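PDB 3S9V: abietadiene synthase, chloroplastic, which belongs to the plant terpene synthases, large and mostly helical enzymes that combine an N-terminal terpene synthase domain with a metal-binding terpene synthase domain. Local coordinates for residues D269-L274 against D445-K450; R273-D278 against P456-E461; Q603-V608 against L641-L646. All coordinates share one frame; numbering follows the deposited sequence.

Contacts 1 and 2 are neighbours that draw on one element, helix 269-282. Its first turn meets the short hairpin strand 447-448 in contact 1, and the next turn meets the loop 456-461 in contact 2. Their centres lie 9 Å apart and they touch directly, F271 CZ coming within 3.6 Å of I458 CD1. Contact 3 is a separate pairing of two helices inside the metal-binding family region. Its centre is 48 Å from that of contact 1 and 42 Å from that of contact 2, and even the nearest atoms of contacts 2 and 3 are about 26 Å apart. Contacts 1 and 3 lie on opposite sides of the chain's centre.

Contact 1. Residues D269-L274 against D445-K450; sequences DLFERL and DVWLGK
F271 on the first turn of helix 269-282 and W447 on the short strand 447-448 have the nearest CA atoms of the two segments, yet these stand 12.4 Å apart, so two long aromatic side chains span the gap. They come from opposite directions and meet in the middle. F271 has CG anti to its backbone N (chi1 167°), which sends the ring away from the helix surface, and W447 reaches back to receive it. The rings form a T-shaped (edge-to-face) pair: centroids of the phenyl and the six-membered indole ring are 5.4 Å apart and the planes stand at 80°. It is the far corner of the phenyl that does the touching. CZ sits over one indole face, displaced toward the rim, 3.8 Å from W447 CZ3 and 4.0 Å from W447 CH2. F271 is also edge-to-face with W275, one turn further along its helix, while W447 meets the ring of Y453 at a shallower angle. On the helix itself, R273 NH1 bonds back to D269 O at 3.2 Å, with the oxygen in the guanidinium plane, and also to G48 O, while Y299 adds a cation-pi contact. The pair joins a two-stranded antiparallel hairpin, 447-448 with 452-453, to a helix of the mostly helical N-terminal terpene synthase region.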
loop_
_atom_site.group_PDB
_atom_site.type_symbol
_atom_site.label_atom_id
_atom_site.label_comp_id
_atom_site.label_asym_id
_atom_site.label_seq_id
_atom_site.Cartn_x
_atom_site.Cartn_y
_atom_site.Cartn_z
ATOM N N ASP A 269 -12.390 -12.295 -9.026
ATOM C CA ASP A 269 -11.031 -12.502 -9.510
ATOM C C ASP A 269 -10.035 -11.343 -9.474
ATOM O O ASP A 269 -8.856 -11.563 -9.208
ATOM C CB ASP A 269 -11.072 -13.092 -10.927
ATOM C CG ASP A 269 -11.893 -12.251 -11.895
ATOM O OD1 ASP A 269 -11.635 -12.336 -13.117
ATOM O OD2 ASP A 269 -12.800 -11.519 -11.448
ATOM N N LEU A 270 -10.478 -10.121 -9.742
ATOM C CA LEU A 270 -9.550 -8.989 -9.723
ATOM C C LEU A 270 -9.349 -8.498 -8.293
ATOM O O LEU A 270 -8.240 -8.133 -7.877
ATOM C CB LEU A 270 -10.078 -7.841 -10.583
ATOM C CG LEU A 270 -10.449 -8.113 -12.043
ATOM C CD1 LEU A 270 -10.650 -6.777 -12.736
ATOM C CD2 LEU A 270 -9.347 -8.903 -12.745
ATOM N N PHE A 271 -10.443 -8.475 -7.548
ATOM C CA PHE A 271 -10.399 -8.052 -6.166
ATOM C C PHE A 271 -9.492 -9.007 -5.368
ATOM O O PHE A 271 -8.599 -8.570 -4.640
ATOM C CB PHE A 271 -11.833 -8.026 -5.610
ATOM C CG PHE A 271 -11.917 -7.905 -4.115
ATOM C CD1 PHE A 271 -11.142 -6.980 -3.428
ATOM C CD2 PHE A 271 -12.798 -8.706 -3.396
ATOM C CE1 PHE A 271 -11.240 -6.854 -2.048
ATOM C CE2 PHE A 271 -12.904 -8.588 -2.012
ATOM C CZ PHE A 271 -12.124 -7.660 -1.335
ATOM N N GLU A 272 -9.684 -10.307 -5.543
ATOM C CA GLU A 272 -8.889 -11.283 -4.806
ATOM C C GLU A 272 -7.392 -11.241 -5.116
ATOM O O GLU A 272 -6.560 -11.266 -4.204
ATOM C CB GLU A 272 -9.423 -12.693 -5.061
ATOM C CG GLU A 272 -8.655 -13.763 -4.318
ATOM C CD GLU A 272 -9.364 -15.098 -4.315
ATOM O OE1 GLU A 272 -9.347 -15.809 -5.348
ATOM O OE2 GLU A 272 -9.952 -15.432 -3.271
ATOM N N ARG A 273 -7.046 -11.175 -6.397
ATOM C CA ARG A 273 -5.640 -11.137 -6.789
ATOM C C ARG A 273 -4.909 -9.875 -6.349
ATOM O O ARG A 273 -3.796 -9.956 -5.828
ATOM C CB ARG A 273 -5.506 -11.313 -8.303
ATOM C CG ARG A 273 -5.730 -12.751 -8.781
ATOM C CD ARG A 273 -5.668 -12.838 -10.296
ATOM N NE ARG A 273 -5.752 -14.214 -10.784
ATOM C CZ ARG A 273 -6.856 -14.955 -10.755
ATOM N NH1 ARG A 273 -7.986 -14.457 -10.263
ATOM N NH2 ARG A 273 -6.828 -16.196 -11.213
ATOM N N LEU A 274 -5.534 -8.715 -6.545
ATOM C CA LEU A 274 -4.913 -7.445 -6.170
ATOM C C LEU A 274 -4.713 -7.284 -4.667
ATOM O O LEU A 274 -3.676 -6.770 -4.215
ATOM C CB LEU A 274 -5.736 -6.267 -6.709
ATOM C CG LEU A 274 -5.695 -6.052 -8.227
ATOM C CD1 LEU A 274 -6.746 -5.041 -8.605
ATOM C CD2 LEU A 274 -4.303 -5.579 -8.681
ATOM N N ASP A 445 -10.520 -10.470 9.681
ATOM C CA ASP A 445 -11.478 -9.421 9.371
ATOM C C ASP A 445 -12.509 -10.002 8.409
ATOM O O ASP A 445 -12.205 -10.906 7.634
ATOM C CB ASP A 445 -10.804 -8.223 8.685
ATOM C CG ASP A 445 -9.971 -7.377 9.640
ATOM O OD1 ASP A 445 -10.374 -7.200 10.811
ATOM O OD2 ASP A 445 -8.917 -6.867 9.203
ATOM N N VAL A 446 -13.730 -9.493 8.482
ATOM C CA VAL A 446 -14.789 -9.922 7.587
ATOM C C VAL A 446 -15.063 -8.721 6.697
ATOM O O VAL A 446 -14.467 -7.662 6.888
ATOM C CB VAL A 446 -16.074 -10.310 8.340
ATOM C CG1 VAL A 446 -15.909 -11.683 8.957
ATOM C CG2 VAL A 446 -16.394 -9.267 9.401
ATOM N N TRP A 447 -15.953 -8.881 5.726
ATOM C CA TRP A 447 -16.259 -7.792 4.810
ATOM C C TRP A 447 -17.760 -7.595 4.753
ATOM O O TRP A 447 -18.521 -8.530 5.000
ATOM C CB TRP A 447 -15.704 -8.108 3.412
ATOM C CG TRP A 447 -14.228 -8.438 3.421
ATOM C CD1 TRP A 447 -13.636 -9.551 3.956
ATOM C CD2 TRP A 447 -13.159 -7.610 2.937
ATOM N NE1 TRP A 447 -12.269 -9.462 3.841
ATOM C CE2 TRP A 447 -11.948 -8.282 3.220
ATOM C CE3 TRP A 447 -13.109 -6.364 2.295
ATOM C CZ2 TRP A 447 -10.695 -7.750 2.884
ATOM C CZ3 TRP A 447 -11.865 -5.833 1.962
ATOM C CH2 TRP A 447 -10.672 -6.530 2.259
ATOM N N LEU A 448 -18.180 -6.377 4.432
ATOM C CA LEU A 448 -19.599 -6.064 4.366
ATOM C C LEU A 448 -20.103 -5.757 2.960
ATOM O O LEU A 448 -19.669 -4.806 2.324
ATOM C CB LEU A 448 -19.917 -4.884 5.289
ATOM C CG LEU A 448 -21.408 -4.608 5.529
ATOM C CD1 LEU A 448 -22.084 -5.877 6.034
ATOM C CD2 LEU A 448 -21.579 -3.477 6.533
ATOM N N GLY A 449 -21.017 -6.589 2.479
ATOM C CA GLY A 449 -21.612 -6.381 1.168
ATOM C C GLY A 449 -23.112 -6.426 1.387
ATOM O O GLY A 449 -23.608 -5.847 2.345
ATOM N N LYS A 450 -23.838 -7.109 0.510
ATOM C CA LYS A 450 -25.277 -7.246 0.666
ATOM C C LYS A 450 -25.424 -8.005 1.991
ATOM O O LYS A 450 -26.416 -7.870 2.707
ATOM C CB LYS A 450 -25.843 -8.085 -0.487
ATOM C CG LYS A 450 -27.339 -8.369 -0.416
ATOM C CD LYS A 450 -28.175 -7.124 -0.691
ATOM C CE LYS A 450 -27.973 -6.618 -2.106
ATOM N NZ LYS A 450 -28.334 -7.648 -3.130
#

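Contact 2. Residues R273-D278 against P456-E461; sequences RLWAVD and PYISNE
I458 reaches W275 because its chi1 of -57° sets CG1 anti to the carbonyl carbon and CG2 anti to the backbone N, with CD1 carried out in an extended chain. W275 answers with an unusual chi1 of -98°, which turns the indole off to one side and leaves its CB to take the methyl group. I458 CD1 lies 3.4 Å from W275 CB, a tight approach, and 3.9 Å from W275 CG. The second branch works at the ring itself: I458 CG2 stands near the indole plane, at the edge, 3.8 Å from W275 CD1. The two side chains cross obliquely, so the isoleucine packs against the CB end of the tryptophan from one side and covers neither face of its ring.

The backbones come close where A276 faces the loop: its CA is 5.1 Å from that of I458, and its CB rests 3.6 Å from Y457 O, an oxygen that has a hydrogen bond to Y463 OH. Residues 456-460 lead from the short hairpin into the long helix 461-491, and N460 is the N-cap of that helix, its OD1 capping the backbone N of K462. The other end of the same amide ties the loop to itself: N460 ND2 gives a 3.3 Å bond to P456 O, straight at 161° and nearly along the C=O axis, with the oxygen in the amide plane. Both ends of the N460 side chain are thereby engaged, which should fix its rotation.

Around this turn, Y441 OH serves both I458 O and N460 N. M325 of helix 320-332 touches W275 and D278, and the D278 carboxylate makes salt bridges through OD1 to R328 and R371.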
loop_
_atom_site.group_PDB
_atom_site.type_symbol
_atom_site.label_atom_id
_atom_site.label_comp_id
_atom_site.label_asym_id
_atom_site.label_seq_id
_atom_site.Cartn_x
_atom_site.Cartn_y
_atom_site.Cartn_z
ATOM N N ARG A 273 -7.046 -11.175 -6.397
ATOM C CA ARG A 273 -5.640 -11.137 -6.789
ATOM C C ARG A 273 -4.909 -9.875 -6.349
ATOM O O ARG A 273 -3.796 -9.956 -5.828
ATOM C CB ARG A 273 -5.506 -11.313 -8.303
ATOM C CG ARG A 273 -5.730 -12.751 -8.781
ATOM C CD ARG A 273 -5.668 -12.838 -10.296
ATOM N NE ARG A 273 -5.752 -14.214 -10.784
ATOM C CZ ARG A 273 -6.856 -14.955 -10.755
ATOM N NH1 ARG A 273 -7.986 -14.457 -10.263
ATOM N NH2 ARG A 273 -6.828 -16.196 -11.213
ATOM N N LEU A 274 -5.534 -8.715 -6.545
ATOM C CA LEU A 274 -4.913 -7.445 -6.170
ATOM C C LEU A 274 -4.713 -7.284 -4.667
ATOM O O LEU A 274 -3.676 -6.770 -4.215
ATOM C CB LEU A 274 -5.736 -6.267 -6.709
ATOM C CG LEU A 274 -5.695 -6.052 -8.227
ATOM C CD1 LEU A 274 -6.746 -5.041 -8.605
ATOM C CD2 LEU A 274 -4.303 -5.579 -8.681
ATOM N N TRP A 275 -5.703 -7.722 -3.895
ATOM C CA TRP A 275 -5.628 -7.612 -2.446
ATOM C C TRP A 275 -4.642 -8.624 -1.839
ATOM O O TRP A 275 -3.965 -8.335 -0.855
ATOM C CB TRP A 275 -7.028 -7.780 -1.845
ATOM C CG TRP A 275 -7.701 -6.481 -1.530
ATOM C CD1 TRP A 275 -7.984 -5.994 -0.291
ATOM C CD2 TRP A 275 -8.123 -5.470 -2.461
ATOM N NE1 TRP A 275 -8.547 -4.744 -0.384
ATOM C CE2 TRP A 275 -8.644 -4.397 -1.705
ATOM C CE3 TRP A 275 -8.107 -5.367 -3.858
ATOM C CZ2 TRP A 275 -9.146 -3.232 -2.296
ATOM C CZ3 TRP A 275 -8.608 -4.204 -4.451
ATOM C CH2 TRP A 275 -9.120 -3.153 -3.667
ATOM N N ALA A 276 -4.552 -9.804 -2.433
ATOM C CA ALA A 276 -3.627 -10.815 -1.933
ATOM C C ALA A 276 -2.200 -10.320 -2.124
ATOM O O ALA A 276 -1.358 -10.433 -1.223
ATOM C CB ALA A 276 -3.835 -12.132 -2.680
ATOM N N VAL A 277 -1.937 -9.768 -3.308
ATOM C CA VAL A 277 -0.616 -9.242 -3.651
ATOM C C VAL A 277 -0.237 -8.053 -2.776
ATOM O O VAL A 277 0.900 -7.946 -2.306
ATOM C CB VAL A 277 -0.569 -8.789 -5.133
ATOM C CG1 VAL A 277 0.666 -7.918 -5.390
ATOM C CG2 VAL A 277 -0.561 -10.005 -6.049
ATOM N N ASP A 278 -1.192 -7.155 -2.573
ATOM C CA ASP A 278 -0.957 -5.960 -1.769
ATOM C C ASP A 278 -0.707 -6.378 -0.325
ATOM O O ASP A 278 0.125 -5.796 0.361
ATOM C CB ASP A 278 -2.168 -5.015 -1.855
ATOM C CG ASP A 278 -1.915 -3.678 -1.181
ATOM O OD1 ASP A 278 -0.904 -3.024 -1.513
ATOM O OD2 ASP A 278 -2.728 -3.275 -0.327
ATOM N N PRO A 456 -10.998 -15.614 2.384
ATOM C CA PRO A 456 -9.928 -16.500 2.866
ATOM C C PRO A 456 -8.532 -16.222 2.306
ATOM O O PRO A 456 -7.528 -16.521 2.958
ATOM C CB PRO A 456 -10.429 -17.889 2.469
ATOM C CG PRO A 456 -11.907 -17.748 2.581
ATOM C CD PRO A 456 -12.158 -16.409 1.941
ATOM N N TYR A 457 -8.459 -15.653 1.105
ATOM C CA TYR A 457 -7.157 -15.377 0.508
ATOM C C TYR A 457 -6.660 -13.946 0.688
ATOM O O TYR A 457 -5.611 -13.573 0.162
ATOM C CB TYR A 457 -7.155 -15.783 -0.972
ATOM C CG TYR A 457 -7.393 -17.269 -1.175
ATOM C CD1 TYR A 457 -7.397 -18.151 -0.089
ATOM C CD2 TYR A 457 -7.613 -17.797 -2.445
ATOM C CE1 TYR A 457 -7.615 -19.525 -0.261
ATOM C CE2 TYR A 457 -7.832 -19.167 -2.630
ATOM C CZ TYR A 457 -7.831 -20.023 -1.533
ATOM O OH TYR A 457 -8.045 -21.374 -1.704
ATOM N N ILE A 458 -7.405 -13.147 1.443
ATOM C CA ILE A 458 -6.987 -11.777 1.729
ATOM C C ILE A 458 -6.807 -11.647 3.245
ATOM O O ILE A 458 -5.827 -11.064 3.716
ATOM C CB ILE A 458 -8.019 -10.737 1.264
ATOM C CG1 ILE A 458 -8.291 -10.900 -0.235
ATOM C CG2 ILE A 458 -7.489 -9.337 1.549
ATOM C CD1 ILE A 458 -9.369 -9.980 -0.772
ATOM N N SER A 459 -7.767 -12.193 3.990
ATOM C CA SER A 459 -7.753 -12.189 5.454
ATOM C C SER A 459 -7.409 -13.620 5.847
ATOM O O SER A 459 -8.234 -14.528 5.719
ATOM C CB SER A 459 -9.130 -11.809 6.012
ATOM O OG SER A 459 -9.502 -10.497 5.619
ATOM N N ASN A 460 -6.189 -13.813 6.329
ATOM C CA ASN A 460 -5.719 -15.145 6.672
ATOM C C ASN A 460 -4.635 -15.093 7.745
ATOM O O ASN A 460 -3.739 -14.254 7.696
ATOM C CB ASN A 460 -5.173 -15.801 5.396
ATOM C CG ASN A 460 -4.762 -17.238 5.601
ATOM O OD1 ASN A 460 -3.860 -17.535 6.380
ATOM N ND2 ASN A 460 -5.426 -18.148 4.892
ATOM N N GLU A 461 -4.725 -16.006 8.705
ATOM C CA GLU A 461 -3.760 -16.101 9.795
ATOM C C GLU A 461 -2.355 -16.456 9.299
ATOM O O GLU A 461 -1.359 -16.077 9.913
ATOM C CB GLU A 461 -4.214 -17.168 10.793
ATOM C CG GLU A 461 -5.513 -16.857 11.517
ATOM C CD GLU A 461 -5.310 -15.971 12.728
ATOM O OE1 GLU A 461 -6.306 -15.689 13.429
ATOM O OE2 GLU A 461 -4.154 -15.562 12.981
#

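Contact 3. Residues Q603-V608 against L641-L646; sequences QNVWKV and LGTVVL
Two antiparallel helices of the alpha-helical terpene synthase fold pack here, within the metal-binding family region: helix 599-621, through V605 and W606, and the short helix 641-648, through T643 and L646. The local axes run at 175° and come within 9.8 Å of each other. V605 and T643 are the register pair, with CA atoms 6.1 Å apart.

V605 points at the opposite helix and uses its two methyl groups on different partners. CG1, set anti to the backbone N by a chi1 of 170°, packs on T643, 3.8 Å from both CA and CG2. CG2 turns the other way along the helix and meets L646 CB at 4.0 Å, so the valine fits between side chains one turn apart. W606 starts off away from the other helix, but its long indole sweeps back and presents one face of its six-membered ring to T643. F579 and F583, both on helix 570-594, meet the same indole edge-to-face, while T534 and L537 of helix 521-541 also touch it. The tryptophan is therefore held among several helices of the bundle.

T643 works with both branches. OG1 is hydrogen-bonded to Q609 OE1, one turn beyond V605 on the partner helix, and to R666 NH1. That same guanidinium nitrogen also bonds to V605 O, so R666 clamps the two helices together from outside the segments, and both T643 OG1 and V605 O have partners in this buried contact. The other branch, CG2, is apolar and serves the indole: it lies over the face in a CH-pi contact, 3.9 Å from the centroid of the W606 six-membered ring, slightly toward the rim, with CZ2 as its nearest ring atom at 3.8 Å.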
loop_
_atom_site.group_PDB
_atom_site.type_symbol
_atom_site.label_atom_id
_atom_site.label_comp_id
_atom_site.label_asym_id
_atom_site.label_seq_id
_atom_site.Cartn_x
_atom_site.Cartn_y
_atom_site.Cartn_z
ATOM N N GLN A 603 38.633 4.886 -6.346
ATOM C CA GLN A 603 39.387 6.136 -6.253
ATOM C C GLN A 603 38.688 7.253 -7.019
ATOM O O GLN A 603 38.645 8.390 -6.564
ATOM C CB GLN A 603 40.802 5.969 -6.813
ATOM C CG GLN A 603 41.669 4.962 -6.082
ATOM C CD GLN A 603 43.056 4.843 -6.696
ATOM O OE1 GLN A 603 43.725 3.824 -6.541
ATOM N NE2 GLN A 603 43.498 5.893 -7.385
ATOM N N ASN A 604 38.146 6.922 -8.186
ATOM C CA ASN A 604 37.456 7.905 -9.001
ATOM C C ASN A 604 36.157 8.330 -8.313
ATOM O O ASN A 604 35.800 9.510 -8.316
ATOM C CB ASN A 604 37.166 7.322 -10.387
ATOM C CG ASN A 604 36.680 8.365 -11.366
ATOM O OD1 ASN A 604 35.562 8.287 -11.869
ATOM N ND2 ASN A 604 37.521 9.354 -11.643
ATOM N N VAL A 605 35.450 7.375 -7.713
ATOM C CA VAL A 605 34.216 7.709 -7.012
ATOM C C VAL A 605 34.550 8.764 -5.966
ATOM O O VAL A 605 33.889 9.805 -5.894
ATOM C CB VAL A 605 33.598 6.487 -6.298
ATOM C CG1 VAL A 605 32.443 6.935 -5.375
ATOM C CG2 VAL A 605 33.098 5.487 -7.325
ATOM N N TRP A 606 35.586 8.494 -5.170
ATOM C CA TRP A 606 36.015 9.418 -4.119
ATOM C C TRP A 606 36.633 10.710 -4.662
ATOM O O TRP A 606 36.490 11.776 -4.056
ATOM C CB TRP A 606 36.996 8.722 -3.157
ATOM C CG TRP A 606 36.297 7.879 -2.120
ATOM C CD1 TRP A 606 36.256 6.520 -2.060
ATOM C CD2 TRP A 606 35.467 8.354 -1.053
ATOM N NE1 TRP A 606 35.445 6.114 -1.026
ATOM C CE2 TRP A 606 34.947 7.220 -0.392
ATOM C CE3 TRP A 606 35.106 9.633 -0.594
ATOM C CZ2 TRP A 606 34.078 7.320 0.710
ATOM C CZ3 TRP A 606 34.240 9.735 0.501
ATOM C CH2 TRP A 606 33.736 8.579 1.140
ATOM N N LYS A 607 37.313 10.617 -5.802
ATOM C CA LYS A 607 37.929 11.790 -6.416
ATOM C C LYS A 607 36.883 12.886 -6.585
ATOM O O LYS A 607 37.086 14.015 -6.153
ATOM C CB LYS A 607 38.520 11.428 -7.782
ATOM C CG LYS A 607 38.967 12.626 -8.622
ATOM C CD LYS A 607 39.412 12.187 -10.009
ATOM C CE LYS A 607 39.673 13.375 -10.930
ATOM N NZ LYS A 607 40.725 14.284 -10.392
ATOM N N VAL A 608 35.756 12.541 -7.200
ATOM C CA VAL A 608 34.688 13.507 -7.437
ATOM C C VAL A 608 34.043 13.987 -6.142
ATOM O O VAL A 608 33.671 15.154 -6.021
ATOM C CB VAL A 608 33.608 12.911 -8.376
ATOM C CG1 VAL A 608 32.454 13.897 -8.565
ATOM C CG2 VAL A 608 34.242 12.579 -9.732
ATOM N N LEU A 641 25.330 11.070 -1.384
ATOM C CA LEU A 641 24.516 9.875 -1.587
ATOM C C LEU A 641 25.035 9.074 -2.783
ATOM O O LEU A 641 25.035 7.840 -2.764
ATOM C CB LEU A 641 23.051 10.253 -1.805
ATOM C CG LEU A 641 22.439 11.047 -0.645
ATOM C CD1 LEU A 641 20.984 11.345 -0.947
ATOM C CD2 LEU A 641 22.576 10.256 0.653
ATOM N N GLY A 642 25.489 9.777 -3.818
ATOM C CA GLY A 642 26.001 9.093 -4.990
ATOM C C GLY A 642 27.152 8.149 -4.654
ATOM O O GLY A 642 27.191 7.018 -5.134
ATOM N N THR A 643 28.085 8.625 -3.832
ATOM C CA THR A 643 29.269 7.861 -3.415
ATOM C C THR A 643 28.891 6.556 -2.710
ATOM O O THR A 643 29.433 5.485 -3.023
ATOM C CB THR A 643 30.156 8.728 -2.481
ATOM O OG1 THR A 643 30.714 9.797 -3.247
ATOM C CG2 THR A 643 31.286 7.904 -1.840
ATOM N N VAL A 644 27.949 6.656 -1.776
ATOM C CA VAL A 644 27.474 5.504 -1.034
ATOM C C VAL A 644 26.922 4.451 -2.004
ATOM O O VAL A 644 27.230 3.264 -1.901
ATOM C CB VAL A 644 26.369 5.928 -0.057
ATOM C CG1 VAL A 644 25.906 4.725 0.761
ATOM C CG2 VAL A 644 26.886 7.051 0.840
ATOM N N VAL A 645 26.115 4.900 -2.957
ATOM C CA VAL A 645 25.535 4.000 -3.943
ATOM C C VAL A 645 26.565 3.341 -4.857
ATOM O O VAL A 645 26.573 2.123 -5.018
ATOM C CB VAL A 645 24.510 4.741 -4.831
ATOM C CG1 VAL A 645 24.102 3.864 -6.008
ATOM C CG2 VAL A 645 23.287 5.107 -4.003
ATOM N N LEU A 646 27.436 4.146 -5.452
ATOM C CA LEU A 646 28.425 3.622 -6.375
ATOM C C LEU A 646 29.381 2.594 -5.768
ATOM O O LEU A 646 29.821 1.666 -6.450
ATOM C CB LEU A 646 29.189 4.779 -7.009
ATOM C CG LEU A 646 28.278 5.662 -7.882
ATOM C CD1 LEU A 646 29.057 6.852 -8.428
ATOM C CD2 LEU A 646 27.705 4.839 -9.027
#